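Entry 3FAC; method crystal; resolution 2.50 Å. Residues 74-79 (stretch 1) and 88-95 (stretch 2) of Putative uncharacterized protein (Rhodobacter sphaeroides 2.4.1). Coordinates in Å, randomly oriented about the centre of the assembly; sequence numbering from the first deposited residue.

Stretch 1 74-79: GIYTHH
Stretch 2, residues 88-95: YGVNVAIL

Two strands of one chain run antiparallel, their axes 165° apart and 4.5 Å at closest approach, and Gly89, Asn91 and His79 organise the contact. In register, His78 faces Val90 (CA to CA 4.3 Å) as a non-hydrogen-bonded pair, and His79 faces Gly89 (CA to CA 5.0 Å) as a hydrogen-bonded one. In that second pair Gly89 N donates to His79 O at 2.6 Å and His79 N to Gly89 O at 2.9 Å. Both residues are extended (phi/psi -157/156 for His79, -110/119 for Gly89). The imidazole of His79, chi1 p and chi2 -77°, lays one face over Gly89 N; an ideal CB on Gly89 would lie 1.9 Å from His79 CE1, so glycine suits this site. Tyr76 OH hydrogen-bonds His79 ND1 at 2.7 Å.

Next along the chain from Val90, Asn91 (phi/psi -75/107) gives its backbone N to Thr77 O at 2.9 Å. Its CA-to-CB bond points toward stretch 1, and with chi1 t and chi2 -37° the amide ND2 donates to Tyr76 O at 2.7 Å, while OD1 accepts from Ala93 N at 3.1 Å. An amide supplies both donor and acceptor.

On the face it shares with Val90, His78 (chi1 p, chi2 -64°) turns its ring edge toward the face of Tyr88 (chi1 m), centroids 5.4 Å apart and planes at 72°; His79 points to the other face, as would a CB on Gly89. Beyond Asn91, Ile75 CG2 (chi1 m, chi2 m) meets Ile94 CG2 (chi1 p, chi2 t) at 3.9 Å: branched hydrocarbons, with no polar group to satisfy, pack by van der Waals contact.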

# COMPACT_ATOMS: atom_id res chain seq x y z
N GLY A 74 6.10 -3.69 -11.12
CA GLY A 74 6.16 -2.31 -10.68
C GLY A 74 4.99 -1.85 -9.83
O GLY A 74 4.88 -0.66 -9.53
N ILE A 75 4.13 -2.78 -9.43
CA ILE A 75 2.96 -2.44 -8.62
C ILE A 75 3.26 -2.15 -7.15
O ILE A 75 3.86 -2.96 -6.45
CB ILE A 75 1.89 -3.55 -8.69
CG1 ILE A 75 1.41 -3.72 -10.13
CG2 ILE A 75 0.74 -3.22 -7.74
CD1 ILE A 75 0.83 -2.45 -10.75
N TYR A 76 2.82 -0.98 -6.70
CA TYR A 76 3.00 -0.56 -5.32
C TYR A 76 2.10 -1.39 -4.40
O TYR A 76 0.88 -1.35 -4.51
CB TYR A 76 2.65 0.93 -5.21
CG TYR A 76 2.03 1.36 -3.90
CD1 TYR A 76 2.75 1.30 -2.70
CD2 TYR A 76 0.73 1.88 -3.87
CE1 TYR A 76 2.19 1.76 -1.50
CE2 TYR A 76 0.17 2.34 -2.68
CZ TYR A 76 0.90 2.28 -1.50
OH TYR A 76 0.35 2.77 -0.33
N THR A 77 2.72 -2.14 -3.49
CA THR A 77 1.97 -2.98 -2.55
C THR A 77 1.58 -2.24 -1.28
O THR A 77 0.40 -2.03 -1.00
CB THR A 77 2.78 -4.24 -2.14
OG1 THR A 77 4.06 -3.84 -1.64
CG2 THR A 77 2.98 -5.17 -3.33
N HIS A 78 2.59 -1.84 -0.50
CA HIS A 78 2.36 -1.14 0.76
C HIS A 78 3.56 -0.28 1.14
O HIS A 78 4.60 -0.33 0.48
CB HIS A 78 2.13 -2.16 1.88
CG HIS A 78 3.32 -3.02 2.17
ND1 HIS A 78 3.85 -3.89 1.25
CD2 HIS A 78 4.11 -3.10 3.27
CE1 HIS A 78 4.92 -4.48 1.77
NE2 HIS A 78 5.09 -4.02 2.99
N HIS A 79 3.41 0.51 2.20
CA HIS A 79 4.48 1.37 2.67
C HIS A 79 4.30 1.71 4.15
O HIS A 79 3.19 1.67 4.67
CB HIS A 79 4.54 2.67 1.87
CG HIS A 79 3.39 3.59 2.12
ND1 HIS A 79 2.14 3.39 1.58
CD2 HIS A 79 3.30 4.72 2.87
CE1 HIS A 79 1.33 4.35 1.98
NE2 HIS A 79 2.01 5.17 2.76
N TYR A 88 0.89 1.11 8.20
CA TYR A 88 1.26 0.75 6.84
C TYR A 88 0.19 1.35 5.94
O TYR A 88 -0.96 1.48 6.34
CB TYR A 88 1.25 -0.77 6.65
CG TYR A 88 2.48 -1.51 7.10
CD1 TYR A 88 3.73 -1.24 6.54
CD2 TYR A 88 2.38 -2.55 8.02
CE1 TYR A 88 4.85 -1.99 6.90
CE2 TYR A 88 3.49 -3.31 8.38
CZ TYR A 88 4.72 -3.03 7.81
OH TYR A 88 5.82 -3.79 8.16
N GLY A 89 0.59 1.73 4.73
CA GLY A 89 -0.36 2.26 3.78
C GLY A 89 -0.45 1.17 2.73
O GLY A 89 0.56 0.83 2.11
N VAL A 90 -1.64 0.61 2.53
CA VAL A 90 -1.81 -0.47 1.57
C VAL A 90 -2.56 -0.06 0.31
O VAL A 90 -3.50 0.73 0.36
CB VAL A 90 -2.55 -1.66 2.20
CG1 VAL A 90 -2.66 -2.81 1.20
CG2 VAL A 90 -1.83 -2.13 3.44
N ASN A 91 -2.12 -0.60 -0.82
CA ASN A 91 -2.75 -0.33 -2.11
C ASN A 91 -4.07 -1.13 -2.14
O ASN A 91 -4.05 -2.36 -2.27
CB ASN A 91 -1.82 -0.81 -3.23
CG ASN A 91 -2.23 -0.29 -4.60
OD1 ASN A 91 -3.41 -0.16 -4.91
ND2 ASN A 91 -1.24 -0.00 -5.43
N VAL A 92 -5.20 -0.43 -2.02
CA VAL A 92 -6.51 -1.09 -2.03
C VAL A 92 -6.74 -1.95 -3.27
O VAL A 92 -7.41 -2.98 -3.21
CB VAL A 92 -7.67 -0.06 -1.93
CG1 VAL A 92 -7.48 0.85 -0.72
CG2 VAL A 92 -7.76 0.76 -3.21
N ALA A 93 -6.18 -1.54 -4.40
CA ALA A 93 -6.36 -2.26 -5.65
C ALA A 93 -5.70 -3.64 -5.68
O ALA A 93 -6.03 -4.46 -6.53
CB ALA A 93 -5.85 -1.43 -6.81
N ILE A 94 -4.77 -3.91 -4.77
CA ILE A 94 -4.15 -5.23 -4.76
C ILE A 94 -4.96 -6.20 -3.90
O ILE A 94 -4.81 -7.42 -4.01
CB ILE A 94 -2.68 -5.20 -4.23
CG1 ILE A 94 -2.64 -4.87 -2.74
CG2 ILE A 94 -1.87 -4.17 -5.01
CD1 ILE A 94 -1.29 -5.13 -2.10
N LEU A 95 -5.83 -5.66 -3.05
CA LEU A 95 -6.68 -6.48 -2.18
C LEU A 95 -7.66 -7.30 -3.00
O LEU A 95 -8.40 -6.76 -3.83
CB LEU A 95 -7.44 -5.58 -1.20
CG LEU A 95 -6.60 -4.66 -0.31
CD1 LEU A 95 -7.52 -3.84 0.56
CD2 LEU A 95 -5.64 -5.48 0.55